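Local coordinates for thermophilic dibenzothiophene desulfurization enzyme C (Paenibacillus sp. A11-2, PDB 5XDC), which probably catalyses the oxidation of dibenzothiophene at sulfur to the sulfoxide and then the sulfone, using reduced FMN and molecular oxygen, at residues V20-A25 with I77-S82; L145-Y150 with V222-L227; L169-T174 with G182-A187; L296-E301 with S357-A362. One frame throughout, in Å; residues are numbered along the deposited sequence. Where two conformers were deposited one is given.

Overall arrangement
The four contacts sample the three parts of an acyl-CoA dehydrogenase-type fold. Interaction 1 joins two nearly parallel helices of the N-terminal domain, interactions 2 and 3 lie in the beta domain, and interaction 4 pairs two helices of the C-terminal bundle. Interactions 2 and 3 belong to one sheet and touch, with V222 CG2 packing on A187 CB and Y150 on T174; 169-174 with 182-187 is buried, whereas 145-150 with 222-227 reaches the surface. Main-chain hydrogen bonds hold both. The helical pairs rely on side-chain packing, supplemented by a water bridge in interaction 1 and, around interaction 4, by bonds to other subunits. Interactions 2 and 4 are farthest apart, about 56 Å between centres.

Interaction 1: V20-A25 with I77-S82; sequences VATELA and IAEIAS
No aromatic ring takes part, and the flat group that matters is the carboxylate of E79, set between the two helices. OE1 lies 3.8 Å from CB of A25, while CD passes 3.9 Å from OG1 of T22. A water donates to OE1 of E79 at 2.7 Å and to the main-chain O of T22, so the helices are joined through solvent, not by a direct hydrogen bond. CG of E79 is anti to the backbone N (chi1 176°), and the bend at chi2 (62°) turns the acid end obliquely across the T22 side chain, with CG 3.8 Å from OG1. That hydroxyl bonds back to L18 O within its helix. The backbone O of E79 packs on the A25 methyl and accepts a bond from S82 OG at 2.6 Å, in the carbonyl plane and on a lone pair. I80 completes the apolar part by bringing CG1 to 4.4 Å from CB of A21. The helices run almost parallel, with axes 8.5 Å apart, in the N-terminal helical domain. An alanine at E79 would probably lose the water bridge to T22 O and the packing on the T22 side chain, while the backbone contact with A25 stays. R29 makes only a long, weak ion pair with OE1, so the water is likely to help stabilise the charge, and the contact combines small-residue packing with a solvated acid.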
loop_
_atom_site.group_PDB
_atom_site.type_symbol
_atom_site.label_atom_id
_atom_site.label_comp_id
_atom_site.label_asym_id
_atom_site.label_seq_id
_atom_site.Cartn_x
_atom_site.Cartn_y
_atom_site.Cartn_z
ATOM N N VAL B 20 15.961 19.290 -28.750
ATOM C CA VAL B 20 16.740 20.319 -28.066
ATOM C C VAL B 20 16.664 20.124 -26.562
ATOM O O VAL B 20 17.674 20.214 -25.862
ATOM C CB VAL B 20 16.253 21.715 -28.480
ATOM C CG1 VAL B 20 16.910 22.808 -27.625
ATOM C CG2 VAL B 20 16.569 21.943 -29.960
ATOM N N ALA B 21 15.467 19.848 -26.045
ATOM C CA ALA B 21 15.317 19.625 -24.607
ATOM C C ALA B 21 16.092 18.392 -24.157
ATOM O O ALA B 21 16.733 18.396 -23.095
ATOM C CB ALA B 21 13.834 19.495 -24.251
ATOM N N THR B 22 16.048 17.324 -24.957
ATOM C CA THR B 22 16.783 16.109 -24.630
ATOM C C THR B 22 18.277 16.381 -24.547
ATOM O O THR B 22 18.955 15.898 -23.630
ATOM C CB THR B 22 16.477 15.019 -25.663
ATOM O OG1 THR B 22 15.119 14.599 -25.522
ATOM C CG2 THR B 22 17.376 13.801 -25.483
ATOM N N GLU B 23 18.810 17.154 -25.498
ATOM C CA GLU B 23 20.232 17.479 -25.466
ATOM C C GLU B 23 20.565 18.355 -24.267
ATOM O O GLU B 23 21.587 18.142 -23.607
ATOM C CB GLU B 23 20.653 18.166 -26.768
ATOM C CG GLU B 23 22.144 18.483 -26.842
ATOM C CD GLU B 23 23.027 17.294 -26.506
ATOM O OE1 GLU B 23 23.805 17.375 -25.525
ATOM O OE2 GLU B 23 22.938 16.274 -27.219
ATOM N N LEU B 24 19.715 19.340 -23.959
ATOM C CA LEU B 24 19.925 20.139 -22.750
ATOM C C LEU B 24 19.989 19.238 -21.514
ATOM O O LEU B 24 20.909 19.347 -20.694
ATOM C CB LEU B 24 18.816 21.178 -22.597
ATOM C CG LEU B 24 18.900 22.427 -23.475
ATOM C CD1 LEU B 24 17.590 23.168 -23.404
ATOM C CD2 LEU B 24 20.034 23.324 -23.037
ATOM N N ALA B 25 19.019 18.329 -21.381
ATOM C CA ALA B 25 18.966 17.432 -20.226
ATOM C C ALA B 25 20.218 16.564 -20.130
ATOM O O ALA B 25 20.747 16.331 -19.035
ATOM C CB ALA B 25 17.714 16.566 -20.326
ATOM N N ILE B 77 9.366 19.660 -20.198
ATOM C CA ILE B 77 9.506 19.841 -18.750
ATOM C C ILE B 77 9.901 18.526 -18.094
ATOM O O ILE B 77 10.826 18.470 -17.274
ATOM C CB ILE B 77 8.197 20.387 -18.149
ATOM C CG1 ILE B 77 7.953 21.843 -18.567
ATOM C CG2 ILE B 77 8.216 20.299 -16.621
ATOM C CD1 ILE B 77 6.551 22.335 -18.324
ATOM N N ALA B 78 9.167 17.457 -18.405
ATOM C CA ALA B 78 9.467 16.155 -17.808
ATOM C C ALA B 78 10.866 15.688 -18.180
ATOM O O ALA B 78 11.590 15.126 -17.346
ATOM C CB ALA B 78 8.416 15.123 -18.231
ATOM N N GLU B 79 11.277 15.918 -19.426
ATOM C CA GLU B 79 12.596 15.460 -19.852
ATOM C C GLU B 79 13.686 16.194 -19.083
ATOM O O GLU B 79 14.627 15.578 -18.568
ATOM C CB GLU B 79 12.752 15.664 -21.359
ATOM C CG GLU B 79 14.128 15.318 -21.907
ATOM C CD GLU B 79 14.501 13.859 -21.723
ATOM O OE1 GLU B 79 15.709 13.564 -21.585
ATOM O OE2 GLU B 79 13.592 13.005 -21.680
ATOM N N ILE B 80 13.570 17.516 -18.990
ATOM C CA ILE B 80 14.586 18.271 -18.265
ATOM C C ILE B 80 14.562 17.899 -16.791
ATOM O O ILE B 80 15.614 17.742 -16.165
ATOM C CB ILE B 80 14.388 19.782 -18.484
ATOM C CG1 ILE B 80 14.690 20.115 -19.950
ATOM C CG2 ILE B 80 15.289 20.579 -17.576
ATOM C CD1 ILE B 80 14.397 21.542 -20.354
ATOM N N ALA B 81 13.368 17.773 -16.213
ATOM C CA ALA B 81 13.270 17.454 -14.795
ATOM C C ALA B 81 13.914 16.109 -14.480
ATOM O O ALA B 81 14.443 15.927 -13.382
ATOM C CB ALA B 81 11.813 17.434 -14.349
ATOM N N SER B 82 13.846 15.154 -15.419
ATOM C CA SER B 82 14.441 13.841 -15.200
ATOM C C SER B 82 15.950 13.922 -15.049
ATOM O O SER B 82 16.542 13.038 -14.424
ATOM C CB SER B 82 14.076 12.894 -16.350
ATOM O OG SER B 82 14.828 13.162 -17.526
HETATM O O HOH W 1 18.375 13.476 -22.216
#

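Interaction 2: L145-Y150 with V222-L227; sequences LPDGSY and VYPDEL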
loop_
_atom_site.group_PDB
_atom_site.type_symbol
_atom_site.label_atom_id
_atom_site.label_comp_id
_atom_site.label_asym_id
_atom_site.label_seq_id
_atom_site.Cartn_x
_atom_site.Cartn_y
_atom_site.Cartn_z
ATOM N N LEU B 145 -1.181 54.988 -6.720
ATOM C CA LEU B 145 -0.626 56.308 -6.978
ATOM C C LEU B 145 -1.509 57.076 -7.952
ATOM O O LEU B 145 -2.240 56.479 -8.743
ATOM C CB LEU B 145 0.785 56.181 -7.543
ATOM C CG LEU B 145 1.790 55.568 -6.564
ATOM C CD1 LEU B 145 3.025 55.103 -7.294
ATOM C CD2 LEU B 145 2.136 56.565 -5.475
ATOM N N PRO B 146 -1.437 58.414 -7.939
ATOM C CA PRO B 146 -2.395 59.228 -8.721
ATOM C C PRO B 146 -2.456 58.925 -10.215
ATOM O O PRO B 146 -3.502 59.175 -10.831
ATOM C CB PRO B 146 -1.904 60.663 -8.478
ATOM C CG PRO B 146 -1.229 60.623 -7.164
ATOM C CD PRO B 146 -0.607 59.244 -7.040
ATOM N N ASP B 147 -1.369 58.455 -10.825
ATOM C CA ASP B 147 -1.315 58.201 -12.260
ATOM C C ASP B 147 -1.860 56.827 -12.652
ATOM O O ASP B 147 -1.890 56.514 -13.844
ATOM C CB ASP B 147 0.118 58.300 -12.770
ATOM C CG ASP B 147 0.976 57.136 -12.294
ATOM O OD1 ASP B 147 0.854 56.783 -11.108
ATOM O OD2 ASP B 147 1.751 56.590 -13.089
ATOM N N GLY B 148 -2.260 56.000 -11.690
ATOM C CA GLY B 148 -2.654 54.633 -11.974
ATOM C C GLY B 148 -1.581 53.604 -11.700
ATOM O O GLY B 148 -1.845 52.400 -11.844
ATOM N N SER B 149 -0.374 54.035 -11.357
ATOM C CA SER B 149 0.649 53.113 -10.894
ATOM C C SER B 149 0.294 52.618 -9.491
ATOM O O SER B 149 -0.605 53.137 -8.824
ATOM C CB SER B 149 2.023 53.779 -10.875
ATOM O OG SER B 149 2.472 54.133 -12.169
ATOM N N TYR B 150 1.022 51.598 -9.040
ATOM C CA TYR B 150 0.890 51.095 -7.682
ATOM C C TYR B 150 2.265 51.046 -7.042
ATOM O O TYR B 150 3.260 50.732 -7.702
ATOM C CB TYR B 150 0.255 49.691 -7.641
ATOM C CG TYR B 150 -1.247 49.692 -7.770
ATOM C CD1 TYR B 150 -2.051 49.887 -6.659
ATOM C CD2 TYR B 150 -1.869 49.518 -9.003
ATOM C CE1 TYR B 150 -3.424 49.902 -6.761
ATOM C CE2 TYR B 150 -3.256 49.526 -9.109
ATOM C CZ TYR B 150 -4.020 49.728 -7.990
ATOM O OH TYR B 150 -5.392 49.744 -8.073
ATOM N N VAL B 222 5.125 50.019 -9.809
ATOM C CA VAL B 222 4.770 49.308 -11.031
ATOM C C VAL B 222 3.814 50.187 -11.828
ATOM O O VAL B 222 2.833 50.728 -11.292
ATOM C CB VAL B 222 4.224 47.885 -10.776
ATOM C CG1 VAL B 222 4.503 47.396 -9.376
ATOM C CG2 VAL B 222 2.791 47.702 -11.172
ATOM N N TYR B 223 4.132 50.351 -13.087
ATOM C CA TYR B 223 3.521 51.342 -13.952
ATOM C C TYR B 223 2.301 50.756 -14.639
ATOM O O TYR B 223 2.133 49.529 -14.698
ATOM C CB TYR B 223 4.549 51.829 -14.967
ATOM C CG TYR B 223 5.779 52.406 -14.284
ATOM C CD1 TYR B 223 5.681 53.553 -13.503
ATOM C CD2 TYR B 223 7.008 51.781 -14.375
ATOM C CE1 TYR B 223 6.801 54.075 -12.853
ATOM C CE2 TYR B 223 8.129 52.295 -13.727
ATOM C CZ TYR B 223 8.007 53.436 -12.964
ATOM O OH TYR B 223 9.121 53.939 -12.321
ATOM N N PRO B 224 1.406 51.605 -15.145
ATOM C CA PRO B 224 0.111 51.081 -15.591
ATOM C C PRO B 224 0.227 50.131 -16.754
ATOM O O PRO B 224 -0.627 49.241 -16.890
ATOM C CB PRO B 224 -0.673 52.351 -15.955
ATOM C CG PRO B 224 -0.020 53.425 -15.136
ATOM C CD PRO B 224 1.427 53.079 -15.176
ATOM N N ASP B 225 1.255 50.269 -17.589
ATOM C CA ASP B 225 1.398 49.382 -18.735
ATOM C C ASP B 225 1.974 48.030 -18.338
ATOM O O ASP B 225 2.101 47.153 -19.201
ATOM C CB ASP B 225 2.254 50.032 -19.836
ATOM C CG ASP B 225 3.650 50.409 -19.372
ATOM O OD1 ASP B 225 3.807 50.813 -18.207
ATOM O OD2 ASP B 225 4.592 50.319 -20.190
ATOM N N GLU B 226 2.302 47.840 -17.056
ATOM C CA GLU B 226 2.820 46.568 -16.559
ATOM C C GLU B 226 1.770 45.757 -15.812
ATOM O O GLU B 226 2.007 44.578 -15.519
ATOM C CB GLU B 226 4.031 46.832 -15.646
ATOM C CG GLU B 226 5.169 47.531 -16.374
ATOM C CD GLU B 226 6.293 48.026 -15.463
ATOM O OE1 GLU B 226 6.017 48.395 -14.297
ATOM O OE2 GLU B 226 7.452 48.046 -15.942
ATOM N N LEU B 227 0.638 46.363 -15.480
ATOM C CA LEU B 227 -0.431 45.681 -14.773
ATOM C C LEU B 227 -1.131 44.667 -15.667
ATOM O O LEU B 227 -1.351 44.896 -16.864
ATOM C CB LEU B 227 -1.431 46.701 -14.251
ATOM C CG LEU B 227 -0.807 47.696 -13.276
ATOM C CD1 LEU B 227 -1.742 48.859 -13.058
ATOM C CD2 LEU B 227 -0.508 47.017 -11.976
#
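L227 sets its CD1 methyl at the edge of the Y150 ring, near the ring plane and 4.1 Å from CD2, with the two side chains crossing at about a right angle. The same methyl rests 3.7 Å from the carbonyl O of G148. Beside this apolar patch the backbones pair once: Y150 N donates to V222 O at 3.0 Å, and V222 N returns a bond of 2.9 Å to Y150 O, almost straight at 170° and nearly along the C=O axis. They form an antiparallel hydrogen-bonded pair that ends the pairing of strands 150-153 and 220-222. S149, just before Y150, lies opposite Y223, where the two segments' CA atoms come closest. Its OG, anti to its own carbonyl carbon, comes 3.4 Å from CD of P224 and approaches the Y223 ring obliquely. That hydroxyl donates to OD2 of D147 at 2.7 Å, on the syn lone pair, while S149 N reaches OD1 from well above the carboxylate plane. Both acid oxygens are engaged by one residue, which holds the rotation of D147; the bond from S149 N to OD1 closes an Asx turn. CG of P224 packs 3.8 Å from the carbonyl O of D147. Y223 N bonds to OE1 of E226, whose other oxygen forms a salt bridge with R193. From L145 to G148 the chain makes a type I turn, with G148 at positive phi (99°) and L145 N bonded to S149 O at 2.9 Å, which is the type I turn plus G1 bulge of a beta hairpin, linking strands 141-144 and 150-153.

Interaction 3: L169-T174 with G182-A187; sequences LVFAVT and GRIVAA
With chi1 at 60°, T174 holds OG1 in the crowded position between its backbone N and carbonyl carbon and sends CG2 anti to that carbonyl carbon. OG1 thus accepts R183 N at 3.0 Å, and CG2 meets CG1 of V185 at 3.9 Å. This is the turn end of the antiparallel beta hairpin 167-174/184-190 in the middle, beta domain of the acyl-CoA dehydrogenase fold. OG1 also bonds to G180 O in the connecting loop, which R183 NE reaches too, while R183 NH2 forms a salt bridge with D177. A valine at T174 would lose the hydroxyl and would probably loosen the closure of the turn, since R183 N and G180 O would each lose a partner. Up the ladder, V170 with A187 and A172 with V185 are hydrogen-bonded pairs; V170 N to A187 O is nearly straight at 173°. F171 faces A186 in a non-hydrogen-bonded pair, its CE2 3.8 Å from CB of A186, and its ring edge meets CG2 of I184 at 4.0 Å from CD2. This face, F171 with I184 and A186, turns toward Y100, which meets the F171 ring edge-to-face, and toward S129, an FMN-binding residue. Where the strands end, T174 N binds R183 O at 2.8 Å, and G182 N bonds to T174 O at 2.9 Å from 31° above the carbonyl plane.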
loop_
_atom_site.group_PDB
_atom_site.type_symbol
_atom_site.label_atom_id
_atom_site.label_comp_id
_atom_site.label_asym_id
_atom_site.label_seq_id
_atom_site.Cartn_x
_atom_site.Cartn_y
_atom_site.Cartn_z
ATOM N N LEU B 169 6.841 38.018 -12.349
ATOM C CA LEU B 169 5.401 38.073 -12.189
ATOM C C LEU B 169 5.094 38.316 -10.718
ATOM O O LEU B 169 5.345 37.450 -9.874
ATOM C CB LEU B 169 4.782 36.771 -12.691
ATOM C CG LEU B 169 3.270 36.644 -12.574
ATOM C CD1 LEU B 169 2.552 37.720 -13.423
ATOM C CD2 LEU B 169 2.809 35.231 -12.971
ATOM N N VAL B 170 4.544 39.485 -10.402
ATOM C CA VAL B 170 4.395 39.940 -9.020
ATOM C C VAL B 170 2.914 40.029 -8.687
ATOM O O VAL B 170 2.094 40.403 -9.536
ATOM C CB VAL B 170 5.103 41.299 -8.806
ATOM C CG1 VAL B 170 4.873 41.808 -7.409
ATOM C CG2 VAL B 170 6.588 41.180 -9.072
ATOM N N PHE B 171 2.570 39.665 -7.448
ATOM C CA PHE B 171 1.212 39.746 -6.929
ATOM C C PHE B 171 1.199 40.554 -5.642
ATOM O O PHE B 171 2.092 40.404 -4.802
ATOM C CB PHE B 171 0.649 38.358 -6.656
ATOM C CG PHE B 171 0.431 37.542 -7.894
ATOM C CD1 PHE B 171 1.468 36.834 -8.460
ATOM C CD2 PHE B 171 -0.815 37.471 -8.476
ATOM C CE1 PHE B 171 1.269 36.080 -9.605
ATOM C CE2 PHE B 171 -1.010 36.715 -9.626
ATOM C CZ PHE B 171 0.031 36.019 -10.173
ATOM N N ALA B 172 0.171 41.386 -5.480
ATOM C CA ALA B 172 0.013 42.199 -4.280
ATOM C C ALA B 172 -1.466 42.450 -4.047
ATOM O O ALA B 172 -2.297 42.246 -4.937
ATOM C CB ALA B 172 0.772 43.527 -4.393
ATOM N N VAL B 173 -1.800 42.886 -2.830
ATOM C CA VAL B 173 -3.178 43.206 -2.462
ATOM C C VAL B 173 -3.300 44.708 -2.271
ATOM O O VAL B 173 -2.464 45.326 -1.600
ATOM C CB VAL B 173 -3.626 42.474 -1.188
ATOM C CG1 VAL B 173 -3.835 41.014 -1.497
ATOM C CG2 VAL B 173 -2.606 42.663 -0.071
ATOM N N THR B 174 -4.359 45.286 -2.824
ATOM C CA THR B 174 -4.534 46.723 -2.727
ATOM C C THR B 174 -4.729 47.148 -1.279
ATOM O O THR B 174 -5.364 46.451 -0.481
ATOM C CB THR B 174 -5.724 47.195 -3.566
ATOM O OG1 THR B 174 -6.928 46.558 -3.118
ATOM C CG2 THR B 174 -5.498 46.922 -5.048
ATOM N N GLY B 182 -7.860 45.076 -0.538
ATOM C CA GLY B 182 -7.876 43.627 -0.571
ATOM C C GLY B 182 -8.077 43.012 -1.936
ATOM O O GLY B 182 -8.364 41.813 -2.020
ATOM N N ARG B 183 -7.940 43.788 -3.007
ATOM C CA ARG B 183 -8.059 43.273 -4.359
ATOM C C ARG B 183 -6.685 42.874 -4.869
ATOM O O ARG B 183 -5.706 43.589 -4.661
ATOM C CB ARG B 183 -8.678 44.327 -5.280
ATOM C CG ARG B 183 -10.032 44.851 -4.800
ATOM C CD ARG B 183 -10.631 45.833 -5.798
ATOM N NE ARG B 183 -9.886 47.093 -5.827
ATOM C CZ ARG B 183 -9.896 47.953 -6.842
ATOM N NH1 ARG B 183 -10.608 47.706 -7.931
ATOM N NH2 ARG B 183 -9.178 49.062 -6.769
ATOM N N ILE B 184 -6.608 41.735 -5.541
ATOM C CA ILE B 184 -5.314 41.252 -6.002
ATOM C C ILE B 184 -4.922 41.982 -7.275
ATOM O O ILE B 184 -5.695 42.035 -8.238
ATOM C CB ILE B 184 -5.333 39.735 -6.230
ATOM C CG1 ILE B 184 -5.542 39.006 -4.906
ATOM C CG2 ILE B 184 -4.003 39.302 -6.844
ATOM C CD1 ILE B 184 -5.829 37.517 -5.067
ATOM N N VAL B 185 -3.724 42.538 -7.295
ATOM C CA VAL B 185 -3.157 43.070 -8.524
ATOM C C VAL B 185 -1.952 42.227 -8.893
ATOM O O VAL B 185 -1.212 41.726 -8.033
ATOM C CB VAL B 185 -2.758 44.556 -8.428
ATOM C CG1 VAL B 185 -3.992 45.422 -8.267
ATOM C CG2 VAL B 185 -1.784 44.774 -7.301
ATOM N N ALA B 186 -1.766 42.075 -10.196
ATOM C CA ALA B 186 -0.669 41.326 -10.768
ATOM C C ALA B 186 0.023 42.205 -11.789
ATOM O O ALA B 186 -0.613 43.041 -12.435
ATOM C CB ALA B 186 -1.148 40.020 -11.429
ATOM N N ALA B 187 1.324 42.002 -11.936
ATOM C CA ALA B 187 2.107 42.798 -12.871
ATOM C C ALA B 187 3.331 42.007 -13.293
ATOM O O ALA B 187 3.745 41.052 -12.627
ATOM C CB ALA B 187 2.526 44.142 -12.261
#

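Interaction 4: L296-E301 with S357-A362; sequences LAIYGE and SRLYEA
Helices 293-324 and 331-363 run roughly antiparallel, their short segments inclined at 149° with axes 9.2 Å apart, and I298 and A362 bring their CA atoms nearest, at 6.5 Å. The second helix is kinked at Y360 and E361, whose N atoms lack a bond to the turn before; E361 N reaches R358 O three residues back. I298 carries most of the contact. Its CG2, anti to the backbone N, lies 3.9 Å from CD2 of L359 and equally far from CB of A362, while its CD1 sits 3.8 Å from A362 N and lies across the aliphatic stem of E361. Y299 flanks it: CE1 touches CD2 of L359 at 4.0 Å and CE2 meets CB of A362 at 3.8 Å, so two corners of the ring rest on one helix. Its hydroxyl bonds to S274 OG on helix 247-276, which also packs on L359 in the C-terminal helical bundle. OE1 of E361 borders the I298 methyl, while OE2 forms a salt bridge with R350 of a neighbouring subunit. The pairing is held mainly by apolar packing, with no hydrogen bond between the segments, while its polar ends serve the bundle and the tetramer.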
loop_
_atom_site.group_PDB
_atom_site.type_symbol
_atom_site.label_atom_id
_atom_site.label_comp_id
_atom_site.label_asym_id
_atom_site.label_seq_id
_atom_site.Cartn_x
_atom_site.Cartn_y
_atom_site.Cartn_z
ATOM N N LEU B 296 13.510 -7.729 -9.785
ATOM C CA LEU B 296 12.710 -7.565 -10.989
ATOM C C LEU B 296 11.308 -7.069 -10.666
ATOM O O LEU B 296 10.746 -6.252 -11.408
ATOM C CB LEU B 296 12.655 -8.884 -11.759
ATOM C CG LEU B 296 13.956 -9.217 -12.491
ATOM C CD1 LEU B 296 13.924 -10.623 -13.052
ATOM C CD2 LEU B 296 14.207 -8.221 -13.606
ATOM N N ALA B 297 10.727 -7.548 -9.564
ATOM C CA ALA B 297 9.379 -7.137 -9.193
ATOM C C ALA B 297 9.323 -5.656 -8.838
ATOM O O ALA B 297 8.344 -4.968 -9.156
ATOM C CB ALA B 297 8.882 -7.993 -8.029
ATOM N N ILE B 298 10.360 -5.140 -8.185
ATOM C CA ILE B 298 10.379 -3.718 -7.855
ATOM C C ILE B 298 10.434 -2.891 -9.126
ATOM O O ILE B 298 9.642 -1.955 -9.309
ATOM C CB ILE B 298 11.554 -3.396 -6.915
ATOM C CG1 ILE B 298 11.274 -3.957 -5.528
ATOM C CG2 ILE B 298 11.796 -1.874 -6.845
ATOM C CD1 ILE B 298 12.477 -3.945 -4.614
ATOM N N TYR B 299 11.356 -3.224 -10.036
ATOM C CA TYR B 299 11.425 -2.484 -11.292
ATOM C C TYR B 299 10.126 -2.607 -12.079
ATOM O O TYR B 299 9.654 -1.626 -12.662
ATOM C CB TYR B 299 12.612 -2.949 -12.134
ATOM C CG TYR B 299 13.909 -2.345 -11.634
ATOM C CD1 TYR B 299 14.203 -1.004 -11.865
ATOM C CD2 TYR B 299 14.837 -3.102 -10.934
ATOM C CE1 TYR B 299 15.367 -0.438 -11.400
ATOM C CE2 TYR B 299 15.998 -2.534 -10.465
ATOM C CZ TYR B 299 16.256 -1.205 -10.712
ATOM O OH TYR B 299 17.415 -0.622 -10.251
ATOM N N GLY B 300 9.524 -3.794 -12.084
ATOM C CA GLY B 300 8.312 -3.989 -12.861
ATOM C C GLY B 300 7.140 -3.204 -12.309
ATOM O O GLY B 300 6.399 -2.566 -13.063
ATOM N N GLU B 301 6.954 -3.240 -10.988
ATOM C CA GLU B 301 5.841 -2.515 -10.380
ATOM C C GLU B 301 5.924 -1.031 -10.701
ATOM O O GLU B 301 4.938 -0.415 -11.127
ATOM C CB GLU B 301 5.834 -2.725 -8.867
ATOM N N SER B 357 12.202 6.243 -2.882
ATOM C CA SER B 357 12.624 5.631 -1.631
ATOM C C SER B 357 12.816 4.128 -1.783
ATOM O O SER B 357 13.847 3.583 -1.377
ATOM C CB SER B 357 11.594 5.918 -0.534
ATOM O OG SER B 357 11.927 5.230 0.647
ATOM N N ARG B 358 11.847 3.443 -2.391
ATOM C CA ARG B 358 11.867 1.986 -2.400
ATOM C C ARG B 358 12.868 1.400 -3.384
ATOM O O ARG B 358 13.253 0.239 -3.226
ATOM C CB ARG B 358 10.468 1.452 -2.713
ATOM C CG ARG B 358 9.494 1.643 -1.555
ATOM C CD ARG B 358 8.087 1.249 -1.964
ATOM N NE ARG B 358 7.095 1.697 -0.992
ATOM C CZ ARG B 358 5.783 1.665 -1.192
ATOM N NH1 ARG B 358 5.291 1.202 -2.337
ATOM N NH2 ARG B 358 4.960 2.093 -0.240
ATOM N N LEU B 359 13.306 2.160 -4.390
ATOM C CA LEU B 359 14.279 1.614 -5.331
ATOM C C LEU B 359 15.588 1.237 -4.645
ATOM O O LEU B 359 16.320 0.393 -5.165
ATOM C CB LEU B 359 14.538 2.599 -6.475
ATOM C CG LEU B 359 13.486 2.578 -7.590
ATOM C CD1 LEU B 359 13.688 3.736 -8.553
ATOM C CD2 LEU B 359 13.533 1.263 -8.329
ATOM N N TYR B 360 15.894 1.819 -3.482
ATOM C CA TYR B 360 17.083 1.380 -2.749
ATOM C C TYR B 360 17.011 -0.115 -2.455
ATOM O O TYR B 360 18.038 -0.805 -2.449
ATOM C CB TYR B 360 17.241 2.157 -1.440
ATOM C CG TYR B 360 17.932 3.500 -1.584
ATOM C CD1 TYR B 360 19.319 3.587 -1.558
ATOM C CD2 TYR B 360 17.208 4.674 -1.726
ATOM C CE1 TYR B 360 19.965 4.806 -1.685
ATOM C CE2 TYR B 360 17.858 5.902 -1.852
ATOM C CZ TYR B 360 19.226 5.954 -1.833
ATOM O OH TYR B 360 19.877 7.159 -1.970
ATOM N N GLU B 361 15.805 -0.624 -2.201
ATOM C CA GLU B 361 15.642 -2.035 -1.875
ATOM C C GLU B 361 16.085 -2.919 -3.033
ATOM O O GLU B 361 16.584 -4.029 -2.816
ATOM C CB GLU B 361 14.181 -2.297 -1.508
ATOM C CG GLU B 361 13.903 -3.652 -0.903
ATOM C CD GLU B 361 12.473 -3.784 -0.398
ATOM O OE1 GLU B 361 11.775 -4.709 -0.852
ATOM O OE2 GLU B 361 12.047 -2.989 0.475
ATOM N N ALA B 362 15.940 -2.433 -4.265
ATOM C CA ALA B 362 16.388 -3.174 -5.430
ATOM C C ALA B 362 17.889 -3.048 -5.651
ATOM O O ALA B 362 18.509 -3.970 -6.185
ATOM C CB ALA B 362 15.650 -2.690 -6.680
#